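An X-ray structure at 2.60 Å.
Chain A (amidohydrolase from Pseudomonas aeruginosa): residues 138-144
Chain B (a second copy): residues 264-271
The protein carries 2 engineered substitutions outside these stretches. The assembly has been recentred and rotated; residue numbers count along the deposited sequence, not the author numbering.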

# COMPACT_ATOMS: atom_id res chain seq x y z
N SER A 138 0.95 -4.14 9.02
CA SER A 138 0.89 -2.70 9.26
C SER A 138 -0.24 -2.37 10.22
O SER A 138 -1.04 -3.23 10.56
CB SER A 138 0.68 -1.94 7.94
OG SER A 138 -0.69 -1.92 7.58
N GLY A 139 -0.29 -1.11 10.65
CA GLY A 139 -1.35 -0.69 11.55
C GLY A 139 -2.70 -0.87 10.88
O GLY A 139 -3.60 -1.51 11.44
N PHE A 140 -2.83 -0.32 9.67
CA PHE A 140 -4.07 -0.42 8.90
C PHE A 140 -4.46 -1.89 8.75
O PHE A 140 -5.65 -2.24 8.77
CB PHE A 140 -3.88 0.21 7.53
CG PHE A 140 -5.14 0.30 6.72
CD1 PHE A 140 -6.20 1.10 7.13
CD2 PHE A 140 -5.26 -0.42 5.53
CE1 PHE A 140 -7.36 1.20 6.36
CE2 PHE A 140 -6.43 -0.33 4.76
CZ PHE A 140 -7.48 0.48 5.18
N GLY A 141 -3.46 -2.75 8.59
CA GLY A 141 -3.72 -4.18 8.45
C GLY A 141 -4.40 -4.79 9.67
O GLY A 141 -5.21 -5.70 9.54
N ARG A 142 -4.08 -4.30 10.86
CA ARG A 142 -4.68 -4.84 12.07
C ARG A 142 -6.15 -4.44 12.14
O ARG A 142 -6.97 -5.13 12.75
CB ARG A 142 -3.96 -4.33 13.32
CG ARG A 142 -2.47 -4.60 13.32
CD ARG A 142 -1.85 -4.13 14.62
NE ARG A 142 -2.18 -5.02 15.73
CZ ARG A 142 -1.55 -6.17 15.97
NH1 ARG A 142 -0.56 -6.57 15.19
NH2 ARG A 142 -1.92 -6.93 17.00
N GLU A 143 -6.49 -3.31 11.52
CA GLU A 143 -7.87 -2.86 11.52
C GLU A 143 -8.63 -3.70 10.51
O GLU A 143 -9.80 -4.03 10.71
CB GLU A 143 -7.96 -1.38 11.15
CG GLU A 143 -7.23 -0.45 12.11
CD GLU A 143 -7.64 1.00 11.96
OE1 GLU A 143 -8.78 1.34 12.34
OE2 GLU A 143 -6.82 1.81 11.46
N ILE A 144 -7.96 -4.06 9.42
CA ILE A 144 -8.60 -4.88 8.41
C ILE A 144 -8.86 -6.29 8.95
O ILE A 144 -9.91 -6.85 8.72
CB ILE A 144 -7.76 -4.97 7.12
CG1 ILE A 144 -7.76 -3.62 6.40
CG2 ILE A 144 -8.35 -6.01 6.17
CD1 ILE A 144 -9.13 -3.19 5.89
N HIS B 264 -5.84 10.98 11.52
CA HIS B 264 -6.35 9.61 11.55
C HIS B 264 -5.89 8.89 10.29
O HIS B 264 -5.89 9.48 9.21
CB HIS B 264 -7.88 9.60 11.63
CG HIS B 264 -8.41 10.12 12.92
ND1 HIS B 264 -8.35 11.46 13.27
CD2 HIS B 264 -9.00 9.49 13.97
CE1 HIS B 264 -8.87 11.62 14.47
NE2 HIS B 264 -9.27 10.45 14.92
N ASP B 265 -5.49 7.63 10.41
CA ASP B 265 -4.99 6.92 9.24
C ASP B 265 -5.99 6.92 8.10
O ASP B 265 -7.20 6.81 8.31
CB ASP B 265 -4.60 5.48 9.59
CG ASP B 265 -3.85 4.80 8.44
OD1 ASP B 265 -2.90 5.41 7.92
OD2 ASP B 265 -4.21 3.66 8.07
N LYS B 266 -5.48 7.04 6.88
CA LYS B 266 -6.31 7.06 5.69
C LYS B 266 -7.31 8.21 5.79
O LYS B 266 -8.24 8.31 4.99
CB LYS B 266 -7.06 5.73 5.56
CG LYS B 266 -6.16 4.50 5.52
CD LYS B 266 -5.37 4.44 4.23
CE LYS B 266 -4.39 3.28 4.23
NZ LYS B 266 -3.27 3.48 5.21
N GLY B 267 -7.12 9.06 6.80
CA GLY B 267 -7.99 10.20 7.01
C GLY B 267 -9.25 9.95 7.83
O GLY B 267 -10.06 10.87 7.98
N TYR B 268 -9.43 8.76 8.38
CA TYR B 268 -10.64 8.47 9.16
C TYR B 268 -10.53 7.32 10.16
O TYR B 268 -11.37 7.19 11.05
CB TYR B 268 -11.78 8.14 8.20
CG TYR B 268 -11.60 6.79 7.54
CD1 TYR B 268 -12.03 5.62 8.16
CD2 TYR B 268 -10.94 6.68 6.31
CE1 TYR B 268 -11.79 4.38 7.59
CE2 TYR B 268 -10.69 5.44 5.74
CZ TYR B 268 -11.12 4.29 6.38
OH TYR B 268 -10.85 3.06 5.83
N ALA B 269 -9.52 6.48 9.99
CA ALA B 269 -9.33 5.31 10.85
C ALA B 269 -8.84 5.59 12.27
O ALA B 269 -9.45 6.36 13.00
CB ALA B 269 -8.39 4.32 10.15
N ARG B 270 -7.75 4.94 12.66
CA ARG B 270 -7.19 5.09 14.00
C ARG B 270 -6.40 6.40 14.17
O ARG B 270 -5.70 6.84 13.25
CB ARG B 270 -6.29 3.88 14.31
CG ARG B 270 -4.80 4.07 13.97
CD ARG B 270 -4.09 2.75 13.66
NE ARG B 270 -4.28 2.37 12.26
CZ ARG B 270 -3.40 2.61 11.29
NH1 ARG B 270 -2.25 3.21 11.54
NH2 ARG B 270 -3.69 2.25 10.05
N ARG B 271 -6.51 7.03 15.33
CA ARG B 271 -5.77 8.26 15.56
C ARG B 271 -4.27 7.95 15.63
O ARG B 271 -3.83 7.15 16.45
CB ARG B 271 -6.21 8.94 16.86
CG ARG B 271 -5.24 10.02 17.32
CD ARG B 271 -5.68 10.79 18.54
NE ARG B 271 -6.48 11.96 18.19
CZ ARG B 271 -7.79 11.96 18.01
NH1 ARG B 271 -8.48 10.83 18.15
NH2 ARG B 271 -8.42 13.09 17.70

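The first turns of a helix in chain A pack against an irregular loop of the second copy, burying 311 Å² between the two stretches. The polar centre of the contact is a salt bridge between E143(A) and R270(B). R270(B) NE donates to E143(A) OE2 at 2.7 Å, with an N-H...acceptor angle of 155°, and the carboxylate oxygen lies near the guanidinium plane, where the N-H bonds point. The same oxygen also accepts a weak bond from the backbone, R270(B) N to E143(A) OE2 at 3.5 Å and 143°, so one residue addresses OE2 from both main chain and side chain. A269(B) CB packs against this acceptor as well, 3.2 Å from E143(A) OE2.

The other end of the guanidinium is held within its own chain. R270(B) NH2 lies 2.5 Å from D265(B) OD2 in a salt bridge, and K266(B) NZ donates to that same OD2 at 3.0 Å and, weakly, to D265(B) OD1 at 3.3 Å. D265(B) thus gathers two cations beside the helix, while its OD1 is also hydrogen-bonded elsewhere in the structure. The loop backbone supports this arrangement: D265(B) N donates to R270(B) O at 3.0 Å, and D265(B) O accepts from Y268(B) N at 3.0 Å and from A269(B) N at 2.9 Å.

The guanidinium lies with one face against the start of the helix. F140(A) N and R270(B) NH2 approach to 2.7 Å, but both are donors and no hydrogen bond joins them. G139(A) C is 3.4 Å from R270(B) NH2. The absence of a side chain at G139(A) matters here, because an ideally placed CB would fall 2.7 Å from R270(B) NH1, a clash.

F140(A) meets the second cation through its ring. K266(B) CE sits almost directly above the centroid of the F140(A) ring, at 3.9 Å and 7° from the normal, giving a CH-pi contact. K266(B) NZ is 4.4 Å from the F140(A) centroid and 26° off the normal, a cation-pi interaction that adds to its pairing with D265(B). Y268(B) OH approaches the ring edge, 4.0 Å from F140(A) CE1, with its hydrogen bonding satisfied elsewhere in the structure.

Without touching the second stretch, S138(A) caps the helix through its OG, which accepts from G141(A) N at 3.1 Å; separately, in a backbone bond, S138(A) O accepts from R142(A) N at 3.2 Å. These bonds satisfy amides of the first turn without drawing on the second copy.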